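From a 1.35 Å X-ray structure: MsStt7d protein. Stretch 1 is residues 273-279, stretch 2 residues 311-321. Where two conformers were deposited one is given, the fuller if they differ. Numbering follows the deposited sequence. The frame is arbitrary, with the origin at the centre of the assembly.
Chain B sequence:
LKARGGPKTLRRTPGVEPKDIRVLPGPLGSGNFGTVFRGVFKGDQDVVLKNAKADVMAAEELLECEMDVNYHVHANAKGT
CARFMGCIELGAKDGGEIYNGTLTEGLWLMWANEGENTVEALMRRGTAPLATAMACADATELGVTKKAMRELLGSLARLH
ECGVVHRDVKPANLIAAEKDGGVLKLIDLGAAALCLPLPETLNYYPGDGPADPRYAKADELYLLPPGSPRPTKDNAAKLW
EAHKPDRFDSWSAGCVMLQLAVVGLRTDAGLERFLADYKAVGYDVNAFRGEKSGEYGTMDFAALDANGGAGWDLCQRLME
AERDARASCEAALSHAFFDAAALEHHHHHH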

# COMPACT_ATOMS: atom_id res chain seq x y z
N ARG B 273 11.42 -3.33 -21.05
CA ARG B 273 12.52 -3.63 -21.98
C ARG B 273 12.85 -2.37 -22.78
O ARG B 273 14.03 -2.00 -22.97
CB ARG B 273 12.14 -4.73 -22.96
CG ARG B 273 13.26 -5.00 -23.97
CD ARG B 273 13.22 -6.43 -24.45
NE ARG B 273 12.21 -6.63 -25.47
CZ ARG B 273 12.44 -6.71 -26.78
NH1 ARG B 273 13.64 -6.45 -27.29
NH2 ARG B 273 11.43 -7.03 -27.58
N PHE B 274 11.83 -1.71 -23.33
CA PHE B 274 12.06 -0.49 -24.09
C PHE B 274 12.80 0.55 -23.27
O PHE B 274 13.79 1.13 -23.73
CB PHE B 274 10.76 0.12 -24.64
CG PHE B 274 10.97 1.46 -25.30
CD1 PHE B 274 10.99 2.62 -24.54
CD2 PHE B 274 11.34 1.53 -26.63
CE1 PHE B 274 11.20 3.86 -25.12
CE2 PHE B 274 11.57 2.77 -27.21
CZ PHE B 274 11.59 3.92 -26.45
N LEU B 275 12.34 0.81 -22.04
CA LEU B 275 12.95 1.89 -21.26
C LEU B 275 14.40 1.58 -20.87
O LEU B 275 15.22 2.50 -20.77
CB LEU B 275 12.12 2.22 -20.01
CG LEU B 275 10.81 2.94 -20.36
CD1 LEU B 275 9.98 3.08 -19.09
CD2 LEU B 275 11.03 4.31 -21.00
N ALA B 276 14.73 0.31 -20.65
CA ALA B 276 16.10 -0.08 -20.34
C ALA B 276 16.98 0.21 -21.55
O ALA B 276 18.11 0.70 -21.40
CB ALA B 276 16.12 -1.56 -20.02
N ASP B 277 16.49 -0.11 -22.74
CA ASP B 277 17.28 0.14 -23.96
C ASP B 277 17.40 1.65 -24.19
O ASP B 277 18.45 2.12 -24.60
CB ASP B 277 16.61 -0.51 -25.17
CG ASP B 277 17.01 -1.98 -25.34
OD1 ASP B 277 18.08 -2.39 -24.84
OD2 ASP B 277 16.23 -2.73 -25.97
N TYR B 278 16.32 2.38 -23.90
CA TYR B 278 16.29 3.84 -24.05
C TYR B 278 17.34 4.52 -23.16
O TYR B 278 18.17 5.33 -23.61
CB TYR B 278 14.87 4.35 -23.76
CG TYR B 278 14.68 5.84 -23.92
CD1 TYR B 278 14.91 6.50 -25.13
CD2 TYR B 278 14.17 6.60 -22.86
CE1 TYR B 278 14.69 7.87 -25.25
CE2 TYR B 278 13.94 7.96 -22.97
CZ TYR B 278 14.17 8.58 -24.18
OH TYR B 278 13.97 9.94 -24.33
N LYS B 279 17.39 4.07 -21.91
CA LYS B 279 18.40 4.56 -20.99
C LYS B 279 19.80 4.20 -21.50
O LYS B 279 20.72 5.04 -21.47
CB LYS B 279 18.16 3.89 -19.63
CG LYS B 279 19.26 4.15 -18.61
CD LYS B 279 18.82 3.64 -17.24
CE LYS B 279 20.02 3.49 -16.32
NZ LYS B 279 20.78 4.76 -16.26
N GLY B 311 5.71 11.04 -34.00
CA GLY B 311 5.45 10.43 -32.69
C GLY B 311 6.74 10.15 -31.94
O GLY B 311 6.83 10.35 -30.72
N TRP B 312 7.76 9.63 -32.63
CA TRP B 312 9.07 9.51 -31.99
C TRP B 312 9.52 10.85 -31.44
O TRP B 312 10.12 10.90 -30.35
CB TRP B 312 10.13 9.01 -32.96
CG TRP B 312 10.02 7.56 -33.29
CD1 TRP B 312 9.78 6.99 -34.53
CD2 TRP B 312 10.28 6.44 -32.38
NE1 TRP B 312 9.89 5.63 -34.45
CE2 TRP B 312 10.13 5.23 -33.17
CE3 TRP B 312 10.56 6.35 -31.02
CZ2 TRP B 312 10.30 3.96 -32.62
CZ3 TRP B 312 10.75 5.07 -30.48
CH2 TRP B 312 10.62 3.90 -31.26
N ASP B 313 9.38 11.92 -32.22
CA ASP B 313 9.86 13.20 -31.77
C ASP B 313 9.11 13.63 -30.51
O ASP B 313 9.71 14.19 -29.61
CB ASP B 313 9.73 14.29 -32.85
CG ASP B 313 10.49 15.55 -32.45
OD1 ASP B 313 9.86 16.54 -32.05
OD2 ASP B 313 11.76 15.53 -32.46
N LEU B 314 7.79 13.43 -30.47
CA LEU B 314 7.02 13.87 -29.30
C LEU B 314 7.40 13.05 -28.07
O LEU B 314 7.54 13.58 -26.96
CB LEU B 314 5.51 13.76 -29.57
CG LEU B 314 4.61 14.11 -28.38
CD1 LEU B 314 4.92 15.48 -27.76
CD2 LEU B 314 3.13 13.97 -28.77
N CYS B 315 7.57 11.76 -28.24
CA CYS B 315 8.11 10.92 -27.17
C CYS B 315 9.45 11.47 -26.70
O CYS B 315 9.68 11.58 -25.50
CB CYS B 315 8.29 9.45 -27.59
SG CYS B 315 6.75 8.53 -27.70
N GLN B 316 10.37 11.82 -27.61
CA GLN B 316 11.66 12.37 -27.21
C GLN B 316 11.46 13.65 -26.37
O GLN B 316 12.12 13.86 -25.34
CB GLN B 316 12.54 12.71 -28.42
CG GLN B 316 13.86 13.39 -28.02
CD GLN B 316 14.75 12.43 -27.26
OE1 GLN B 316 14.68 12.31 -26.03
NE2 GLN B 316 15.57 11.72 -28.00
N ARG B 317 10.53 14.50 -26.80
CA ARG B 317 10.26 15.74 -26.05
C ARG B 317 9.75 15.49 -24.63
O ARG B 317 10.20 16.12 -23.69
CB ARG B 317 9.18 16.59 -26.77
CG ARG B 317 9.52 17.09 -28.18
CD ARG B 317 10.67 18.03 -28.02
NE ARG B 317 10.30 19.19 -27.19
CZ ARG B 317 10.93 19.55 -26.07
NH1 ARG B 317 12.03 18.92 -25.66
NH2 ARG B 317 10.50 20.60 -25.38
N LEU B 318 8.82 14.55 -24.51
CA LEU B 318 8.25 14.24 -23.20
C LEU B 318 9.21 13.45 -22.31
O LEU B 318 8.98 13.36 -21.10
CB LEU B 318 6.98 13.40 -23.41
CG LEU B 318 5.75 14.18 -23.97
CD1 LEU B 318 4.65 13.24 -24.35
CD2 LEU B 318 5.24 15.20 -22.92
N MET B 319 10.24 12.84 -22.90
CA MET B 319 11.11 11.90 -22.19
C MET B 319 12.58 12.30 -22.26
O MET B 319 13.48 11.44 -22.14
CB MET B 319 10.84 10.47 -22.66
CG MET B 319 9.36 10.09 -22.52
SD MET B 319 8.97 8.39 -22.91
CE MET B 319 9.57 7.62 -21.40
N GLU B 320 12.84 13.60 -22.39
CA GLU B 320 14.25 14.02 -22.32
C GLU B 320 14.82 13.64 -20.95
O GLU B 320 14.14 13.77 -19.91
CB GLU B 320 14.38 15.54 -22.51
CG GLU B 320 14.27 16.03 -23.94
CD GLU B 320 15.51 15.62 -24.74
OE1 GLU B 320 16.58 15.26 -24.17
OE2 GLU B 320 15.47 15.82 -25.96
N ALA B 321 16.09 13.27 -20.91
CA ALA B 321 16.72 12.86 -19.66
C ALA B 321 16.73 13.99 -18.64
O ALA B 321 16.46 13.78 -17.45
CB ALA B 321 18.14 12.39 -19.95

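Residues 311-318 complete a helix whose side chains, together with the turn that follows, meet one side of the helix containing 273-279. The contact is small, burying 248 Å² in total, and relies on long side chains, since even the nearest pair of CA atoms, those of Y278 and M319, lies 9.8 Å apart.

G311 stays out of reach, and the first contact comes from W312. Its CA-to-CB bond points sideways, but the indole (chi1 m) extends far enough to bring CZ3 within 4.1 Å of F274 CE2. The phenyl group, chi1 t, meets the edge of the indole near its plane. Both residues are buried, and two large aromatic side chains suit a gap that shorter ones would not span; W312 NE1 is hydrogen-bonded elsewhere in the structure. D313 and L314 make no contact, and C315, although its CA-to-CB bond points toward the other helix, is too short to touch it.

One turn on from W312, Q316 also starts sideways and reaches inward with its end. Its amide approaches the edge of the Y278 ring, though its orientation is uncertain. R317 and L318 take no part.

M319, the first residue to leave helical phi/psi (-124/28), supplies the main anchor. Its carbonyl accepts a hydrogen bond from the tyrosine hydroxyl, Y278 OH to M319 O at 2.7 Å, near the plane of the ring. Tyrosine fits here because its length, with chi1 t, carries a donor from one backbone to the other while its ring packs against the methionine: Y278 CE2 lies 4.0 Å from M319 CB. The unbranched methionine side chain (m, t, p) then runs on to L275, placing M319 CE 3.6 Å from L275 CD2. Beyond it, E320 points away and the chain leaves the contact.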